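Local structure of 39 kDa initiator binding protein (Trichomonas vaginalis, 1Q89) at residues Ile84-Glu89 with Phe131-Glu136; Gly25-Asn30 with Trp170-Ile175. The protein probably recognises the initiator element of core promoters during transcription, this chain being its C-terminal part. All blocks are in the same frame, centred on the assembly; numbering follows the deposited sequence.

Interaction 1: residues Ile84-Glu89 with Phe131-Glu136; sequences IMAPQE and FDPQAE
Ile84, Ala86 and Pro87 pack on Phe131 and Pro133 in a mixed alpha+beta domain. The contact joins the C-terminal end of helix 74-84 and the loop after it to the loop between helix 111-122 and strand 147-150. It is apolar.

The aromatic part is a CH-pi contact. Ile84 CG2 sits over one face of the Phe131 ring, 4.0 Å from the centroid and 21° off the ring normal. It is displaced toward the rim and comes nearest CE1. With chi1 at -59°, Ile84 CG1 is anti to the carbonyl carbon and CG2 anti to the backbone N. Both branches meet the same face, CG1 lying 4.0 Å from Phe131 CE2. Phe105, Met104 and Phe150 also touch Phe131, so the ring belongs to a wider apolar cluster.

The polar bonds lie within the first loop and around it. Pro87 O is hydrogen-bonded to Arg56 NE, and Gln88 NE2 to Ser82 O, with a weak second bond to Ala86 O.

The aliphatic part lies nearer the surface. Ala86 points its methyl at the other loop and meets Phe131 CB at 3.8 Å. The same CB lies 3.5 Å from Pro133 CD. At the outer end, two proline rings touch at a slant, Pro87 CG lying 3.6 Å from Pro133 CG.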
ATOM      1  N   ILE A  84       9.082  -0.611   0.422  1.00 35.22           N
ATOM      2  CA  ILE A  84       7.783  -1.027   0.926  1.00 37.65           C
ATOM      3  C   ILE A  84       7.858  -2.180   1.933  1.00 40.33           C
ATOM      4  O   ILE A  84       6.985  -2.312   2.784  1.00 39.39           O
ATOM      5  CB  ILE A  84       6.849  -1.421  -0.243  1.00 37.51           C
ATOM      6  CG1 ILE A  84       6.672  -0.227  -1.186  1.00 36.12           C
ATOM      7  CG2 ILE A  84       5.480  -1.876   0.291  1.00 36.53           C
ATOM      8  CD1 ILE A  84       5.927  -0.562  -2.489  1.00 32.43           C
ATOM      9  N   MET A  85       8.899  -3.003   1.837  1.00 45.10           N
ATOM     10  CA  MET A  85       9.084  -4.135   2.745  1.00 50.18           C
ATOM     11  C   MET A  85       9.641  -3.657   4.090  1.00 53.39           C
ATOM     12  O   MET A  85      10.413  -4.356   4.742  1.00 52.57           O
ATOM     13  CB  MET A  85      10.047  -5.145   2.126  1.00 51.69           C
ATOM     14  CG  MET A  85       9.539  -6.569   2.159  1.00 54.82           C
ATOM     15  SD  MET A  85       8.143  -6.826   1.031  1.00 57.92           S
ATOM     16  CE  MET A  85       8.645  -8.307   0.231  1.00 53.17           C
ATOM     17  N   ALA A  86       9.219  -2.454   4.470  1.00 59.18           N
ATOM     18  CA  ALA A  86       9.597  -1.747   5.693  1.00 63.30           C
ATOM     19  C   ALA A  86      10.869  -2.151   6.436  1.00 66.74           C
ATOM     20  O   ALA A  86      11.903  -1.500   6.271  1.00 69.82           O
ATOM     21  CB  ALA A  86       8.416  -1.706   6.658  1.00 63.67           C
ATOM     22  N   PRO A  87      10.826  -3.207   7.272  1.00 68.29           N
ATOM     23  CA  PRO A  87      12.067  -3.555   7.972  1.00 69.00           C
ATOM     24  C   PRO A  87      13.251  -3.776   7.016  1.00 70.60           C
ATOM     25  O   PRO A  87      13.344  -4.805   6.345  1.00 70.63           O
ATOM     26  CB  PRO A  87      11.672  -4.810   8.747  1.00 68.68           C
ATOM     27  CG  PRO A  87      10.204  -4.618   8.986  1.00 67.93           C
ATOM     28  CD  PRO A  87       9.749  -4.145   7.632  1.00 67.87           C
ATOM     29  N   GLN A  88      14.146  -2.795   6.965  1.00 72.73           N
ATOM     30  CA  GLN A  88      15.325  -2.849   6.106  1.00 75.05           C
ATOM     31  C   GLN A  88      16.388  -3.738   6.726  1.00 75.28           C
ATOM     32  O   GLN A  88      17.337  -4.150   6.059  1.00 74.96           O
ATOM     33  CB  GLN A  88      15.908  -1.445   5.916  1.00 77.39           C
ATOM     34  CG  GLN A  88      14.990  -0.463   5.211  1.00 80.23           C
ATOM     35  CD  GLN A  88      14.586  -0.950   3.831  1.00 82.03           C
ATOM     36  OE1 GLN A  88      15.436  -1.338   3.023  1.00 82.75           O
ATOM     37  NE2 GLN A  88      13.287  -0.924   3.550  1.00 82.72           N
ATOM     38  N   GLU A  89      16.226  -4.013   8.016  1.00 76.39           N
ATOM     39  CA  GLU A  89      17.167  -4.843   8.758  1.00 77.14           C
ATOM     40  C   GLU A  89      16.580  -6.185   9.184  1.00 76.02           C
ATOM     41  O   GLU A  89      17.122  -6.847  10.064  1.00 77.68           O
ATOM     42  CB  GLU A  89      17.681  -4.085   9.992  1.00 78.71           C
ATOM     43  CG  GLU A  89      16.608  -3.311  10.757  1.00 82.13           C
ATOM     44  CD  GLU A  89      15.465  -4.192  11.248  1.00 83.75           C
ATOM     45  OE1 GLU A  89      15.688  -5.043  12.140  1.00 84.46           O
ATOM     46  OE2 GLU A  89      14.337  -4.029  10.735  1.00 85.10           O
ATOM     47  N   PHE A 131       6.021   2.834   5.937  1.00 61.20           N
ATOM     48  CA  PHE A 131       5.806   1.403   5.966  1.00 63.77           C
ATOM     49  C   PHE A 131       6.414   0.753   7.194  1.00 67.61           C
ATOM     50  O   PHE A 131       5.984  -0.324   7.613  1.00 67.89           O
ATOM     51  CB  PHE A 131       6.373   0.771   4.700  1.00 59.84           C
ATOM     52  CG  PHE A 131       5.597   1.112   3.470  1.00 56.94           C
ATOM     53  CD1 PHE A 131       4.399   0.471   3.193  1.00 55.48           C
ATOM     54  CD2 PHE A 131       6.049   2.098   2.601  1.00 56.31           C
ATOM     55  CE1 PHE A 131       3.659   0.813   2.075  1.00 55.18           C
ATOM     56  CE2 PHE A 131       5.319   2.450   1.481  1.00 53.81           C
ATOM     57  CZ  PHE A 131       4.126   1.806   1.215  1.00 55.79           C
ATOM     58  N   ASP A 132       7.410   1.406   7.779  1.00 73.05           N
ATOM     59  CA  ASP A 132       8.066   0.863   8.963  1.00 78.23           C
ATOM     60  C   ASP A 132       7.053   0.452  10.032  1.00 80.58           C
ATOM     61  O   ASP A 132       6.192   1.245  10.420  1.00 80.18           O
ATOM     62  CB  ASP A 132       9.061   1.892   9.520  1.00 79.69           C
ATOM     63  CG  ASP A 132       9.597   1.511  10.888  1.00 81.51           C
ATOM     64  OD1 ASP A 132       8.928   1.836  11.894  1.00 81.56           O
ATOM     65  OD2 ASP A 132      10.678   0.881  10.955  1.00 82.69           O
ATOM     66  N   PRO A 133       7.130  -0.809  10.505  1.00 83.16           N
ATOM     67  CA  PRO A 133       6.204  -1.292  11.532  1.00 86.42           C
ATOM     68  C   PRO A 133       6.233  -0.355  12.731  1.00 90.02           C
ATOM     69  O   PRO A 133       7.129   0.481  12.858  1.00 90.92           O
ATOM     70  CB  PRO A 133       6.754  -2.674  11.867  1.00 84.94           C
ATOM     71  CG  PRO A 133       7.322  -3.119  10.580  1.00 83.76           C
ATOM     72  CD  PRO A 133       8.052  -1.884  10.101  1.00 83.16           C
ATOM     73  N   GLN A 134       5.259  -0.493  13.619  1.00 93.29           N
ATOM     74  CA  GLN A 134       5.206   0.372  14.785  1.00 97.22           C
ATOM     75  C   GLN A 134       5.046   1.816  14.313  1.00 98.48           C
ATOM     76  O   GLN A 134       5.348   2.755  15.047  1.00 98.88           O
ATOM     77  CB  GLN A 134       6.490   0.236  15.621  1.00 98.69           C
ATOM     78  CG  GLN A 134       6.342  -0.572  16.913  1.00100.72           C
ATOM     79  CD  GLN A 134       6.192  -2.070  16.683  1.00101.65           C
ATOM     80  OE1 GLN A 134       5.881  -2.820  17.613  1.00102.12           O
ATOM     81  NE2 GLN A 134       6.422  -2.514  15.449  1.00101.65           N
ATOM     82  N   ALA A 135       4.578   1.984  13.078  1.00100.14           N
ATOM     83  CA  ALA A 135       4.367   3.316  12.517  1.00101.48           C
ATOM     84  C   ALA A 135       3.207   3.970  13.255  1.00102.28           C
ATOM     85  O   ALA A 135       3.018   5.186  13.201  1.00101.81           O
ATOM     86  CB  ALA A 135       4.055   3.221  11.023  1.00101.80           C
ATOM     87  N   GLU A 136       2.432   3.139  13.945  1.00103.63           N
ATOM     88  CA  GLU A 136       1.289   3.604  14.714  1.00105.24           C
ATOM     89  C   GLU A 136       1.739   4.110  16.084  1.00106.65           C
ATOM     90  O   GLU A 136       1.260   5.137  16.555  1.00107.02           O
ATOM     91  CB  GLU A 136       0.276   2.471  14.880  1.00104.83           C
ATOM     92  CG  GLU A 136      -0.970   2.856  15.653  1.00104.17           C
ATOM     93  CD  GLU A 136      -1.906   1.685  15.850  1.00103.88           C
ATOM     94  OE1 GLU A 136      -2.955   1.864  16.503  1.00104.56           O
ATOM     95  OE2 GLU A 136      -1.591   0.584  15.350  1.00102.80           O
TER

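Interaction 2: residues Gly25-Asn30 with Trp170-Ile175; sequences GNSTPN and WNKPLI
Asn26 CB rests over one face of the Trp170 indole, in a CH-pi contact. It is 3.5 Å from the centroid of the five-membered ring and 10° off its normal. The Asn26 amide stands almost perpendicular to the indole, the two planes being 89° apart. Its OD1 lies above the rim of the indole, 3.4 Å from Trp170 CE3. A chi1 of -153° keeps CG of Asn26 roughly opposite the backbone N and sets the amide above the CD2–CE3 side of the ring. Gly25 O approaches the five-membered ring obliquely, 3.7 Å from Trp170 CD1. The indole NE1 is bonded to Glu154 OE1, which helps fix the rotation of the ring.

The contact joins the N-terminal lead-in of helix 29-47 to the end of strand 165-171, the middle strand of the five-stranded antiparallel sheet. After the strand, Lys172 to Ile175 form a type I beta turn, closed by Ile175 N to Lys172 O at 3.1 Å.

Lys172 adds the polar link. Its chain is bent at chi2 and chi3 and brings NZ back to Asn26 O, in a weak hydrogen bond of 3.3 Å. NZ also has a long, weak ion pair with Glu31 OE2. Thr28 is the N-cap of the helix. Glu31 OE2 accepts bonds from Thr28 N, one half of a capping box, and from Ser27 OG.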
ATOM      1  N   GLY A  25      -9.609  -6.502   5.395  1.00 41.46           N
ATOM      2  CA  GLY A  25     -10.915  -6.039   5.818  1.00 41.14           C
ATOM      3  C   GLY A  25     -11.783  -5.553   4.673  1.00 41.75           C
ATOM      4  O   GLY A  25     -11.340  -5.487   3.526  1.00 40.92           O
ATOM      5  N   ASN A  26     -13.031  -5.220   4.989  1.00 43.52           N
ATOM      6  CA  ASN A  26     -13.984  -4.725   3.999  1.00 44.63           C
ATOM      7  C   ASN A  26     -14.020  -5.652   2.789  1.00 45.05           C
ATOM      8  O   ASN A  26     -13.900  -5.210   1.643  1.00 44.41           O
ATOM      9  CB  ASN A  26     -13.595  -3.302   3.578  1.00 46.76           C
ATOM     10  CG  ASN A  26     -14.784  -2.485   3.103  1.00 46.78           C
ATOM     11  OD1 ASN A  26     -14.682  -1.273   2.931  1.00 46.63           O
ATOM     12  ND2 ASN A  26     -15.919  -3.148   2.889  1.00 48.61           N
ATOM     13  N   SER A  27     -14.190  -6.943   3.068  1.00 46.44           N
ATOM     14  CA  SER A  27     -14.248  -7.994   2.050  1.00 48.86           C
ATOM     15  C   SER A  27     -15.177  -9.118   2.509  1.00 48.92           C
ATOM     16  O   SER A  27     -15.292  -9.391   3.700  1.00 49.55           O
ATOM     17  CB  SER A  27     -12.852  -8.586   1.794  1.00 49.67           C
ATOM     18  OG  SER A  27     -12.122  -7.831   0.836  1.00 53.39           O
ATOM     19  N   THR A  28     -15.846  -9.764   1.564  1.00 48.13           N
ATOM     20  CA  THR A  28     -16.739 -10.860   1.901  1.00 48.22           C
ATOM     21  C   THR A  28     -15.926 -12.136   2.111  1.00 47.92           C
ATOM     22  O   THR A  28     -14.707 -12.145   1.934  1.00 46.76           O
ATOM     23  CB  THR A  28     -17.778 -11.105   0.781  1.00 49.73           C
ATOM     24  OG1 THR A  28     -17.121 -11.533  -0.424  1.00 51.38           O
ATOM     25  CG2 THR A  28     -18.563  -9.836   0.510  1.00 49.06           C
ATOM     26  N   PRO A  29     -16.593 -13.231   2.505  1.00 48.47           N
ATOM     27  CA  PRO A  29     -15.894 -14.496   2.725  1.00 48.35           C
ATOM     28  C   PRO A  29     -15.252 -15.019   1.447  1.00 49.40           C
ATOM     29  O   PRO A  29     -14.173 -15.608   1.477  1.00 50.46           O
ATOM     30  CB  PRO A  29     -17.002 -15.405   3.235  1.00 47.29           C
ATOM     31  CG  PRO A  29     -17.848 -14.468   4.004  1.00 47.55           C
ATOM     32  CD  PRO A  29     -17.957 -13.297   3.056  1.00 48.12           C
ATOM     33  N   ASN A  30     -15.912 -14.814   0.317  1.00 48.91           N
ATOM     34  CA  ASN A  30     -15.341 -15.291  -0.923  1.00 50.21           C
ATOM     35  C   ASN A  30     -14.079 -14.563  -1.291  1.00 50.41           C
ATOM     36  O   ASN A  30     -13.132 -15.161  -1.798  1.00 51.85           O
ATOM     37  CB  ASN A  30     -16.331 -15.164  -2.059  1.00 53.82           C
ATOM     38  CG  ASN A  30     -17.089 -16.432  -2.283  1.00 57.14           C
ATOM     39  OD1 ASN A  30     -18.098 -16.696  -1.624  1.00 59.26           O
ATOM     40  ND2 ASN A  30     -16.590 -17.257  -3.198  1.00 57.81           N
ATOM     41  N   TRP A 170      -9.946   1.639   1.989  1.00 48.09           N
ATOM     42  CA  TRP A 170      -9.646   0.249   1.666  1.00 44.70           C
ATOM     43  C   TRP A 170      -9.283  -0.055   0.217  1.00 42.73           C
ATOM     44  O   TRP A 170      -9.992   0.348  -0.707  1.00 43.61           O
ATOM     45  CB  TRP A 170     -10.848  -0.620   2.035  1.00 45.74           C
ATOM     46  CG  TRP A 170     -10.862  -1.050   3.455  1.00 48.60           C
ATOM     47  CD1 TRP A 170     -10.145  -2.069   4.004  1.00 49.17           C
ATOM     48  CD2 TRP A 170     -11.564  -0.425   4.534  1.00 50.42           C
ATOM     49  NE1 TRP A 170     -10.348  -2.116   5.361  1.00 51.36           N
ATOM     50  CE2 TRP A 170     -11.212  -1.116   5.715  1.00 52.17           C
ATOM     51  CE3 TRP A 170     -12.451   0.656   4.619  1.00 49.86           C
ATOM     52  CZ2 TRP A 170     -11.719  -0.756   6.975  1.00 52.90           C
ATOM     53  CZ3 TRP A 170     -12.954   1.012   5.864  1.00 51.02           C
ATOM     54  CH2 TRP A 170     -12.585   0.309   7.026  1.00 52.42           C
ATOM     55  N   ASN A 171      -8.187  -0.786   0.027  1.00 39.03           N
ATOM     56  CA  ASN A 171      -7.759  -1.205  -1.307  1.00 37.13           C
ATOM     57  C   ASN A 171      -8.451  -2.533  -1.606  1.00 36.80           C
ATOM     58  O   ASN A 171      -8.526  -3.391  -0.736  1.00 37.79           O
ATOM     59  CB  ASN A 171      -6.242  -1.423  -1.346  1.00 36.15           C
ATOM     60  CG  ASN A 171      -5.792  -2.211  -2.571  1.00 36.38           C
ATOM     61  OD1 ASN A 171      -6.089  -1.851  -3.710  1.00 39.21           O
ATOM     62  ND2 ASN A 171      -5.064  -3.290  -2.338  1.00 36.09           N
ATOM     63  N   LYS A 172      -8.958  -2.714  -2.821  1.00 36.44           N
ATOM     64  CA  LYS A 172      -9.601  -3.980  -3.170  1.00 36.89           C
ATOM     65  C   LYS A 172      -8.503  -4.831  -3.783  1.00 35.73           C
ATOM     66  O   LYS A 172      -8.153  -4.652  -4.944  1.00 36.57           O
ATOM     67  CB  LYS A 172     -10.719  -3.763  -4.191  1.00 39.15           C
ATOM     68  CG  LYS A 172     -11.778  -2.783  -3.735  1.00 41.77           C
ATOM     69  CD  LYS A 172     -12.466  -3.261  -2.479  1.00 44.88           C
ATOM     70  CE  LYS A 172     -13.496  -4.339  -2.800  1.00 48.53           C
ATOM     71  NZ  LYS A 172     -14.285  -4.795  -1.599  1.00 47.23           N
ATOM     72  N   PRO A 173      -7.953  -5.777  -3.012  1.00 34.76           N
ATOM     73  CA  PRO A 173      -6.872  -6.665  -3.458  1.00 34.06           C
ATOM     74  C   PRO A 173      -7.144  -7.451  -4.727  1.00 34.12           C
ATOM     75  O   PRO A 173      -6.215  -7.855  -5.407  1.00 36.44           O
ATOM     76  CB  PRO A 173      -6.666  -7.607  -2.269  1.00 33.65           C
ATOM     77  CG  PRO A 173      -7.303  -6.896  -1.111  1.00 35.76           C
ATOM     78  CD  PRO A 173      -8.507  -6.247  -1.734  1.00 33.95           C
ATOM     79  N   LEU A 174      -8.411  -7.667  -5.048  1.00 34.20           N
ATOM     80  CA  LEU A 174      -8.761  -8.449  -6.217  1.00 32.91           C
ATOM     81  C   LEU A 174      -9.086  -7.629  -7.459  1.00 34.41           C
ATOM     82  O   LEU A 174      -9.195  -8.190  -8.550  1.00 35.42           O
ATOM     83  CB  LEU A 174      -9.954  -9.346  -5.884  1.00 32.49           C
ATOM     84  CG  LEU A 174      -9.832 -10.311  -4.702  1.00 32.37           C
ATOM     85  CD1 LEU A 174     -11.074 -11.187  -4.659  1.00 28.61           C
ATOM     86  CD2 LEU A 174      -8.573 -11.177  -4.840  1.00 31.14           C
ATOM     87  N   ILE A 175      -9.261  -6.318  -7.300  1.00 33.51           N
ATOM     88  CA  ILE A 175      -9.590  -5.448  -8.428  1.00 34.41           C
ATOM     89  C   ILE A 175      -8.355  -4.744  -8.980  1.00 35.81           C
ATOM     90  O   ILE A 175      -7.658  -4.046  -8.256  1.00 37.21           O
ATOM     91  CB  ILE A 175     -10.615  -4.381  -8.023  1.00 33.67           C
ATOM     92  CG1 ILE A 175     -11.924  -5.045  -7.601  1.00 33.89           C
ATOM     93  CG2 ILE A 175     -10.870  -3.450  -9.186  1.00 30.84           C
ATOM     94  CD1 ILE A 175     -12.910  -4.067  -6.967  1.00 35.48           C
TER

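How the interactions relate
Both interactions are surface contacts, and they lie on opposite sides of the chain's centre. Their centres are 23 Å apart and their nearest atoms about 11 Å. Along the chain, interaction 1 is nested inside the long loop closed by interaction 2. They hold different elements. Interaction 1 sets a helix end with its following loop against another loop, and its inner end reaches a buried isoleucine. Interaction 2 joins a helix start to a strand end, and none of its touching residues is fully buried. Each has an aliphatic carbon over an aromatic face. Beyond that, interaction 1 stays apolar, whereas interaction 2 adds a lysine link near the polar helix N-terminus.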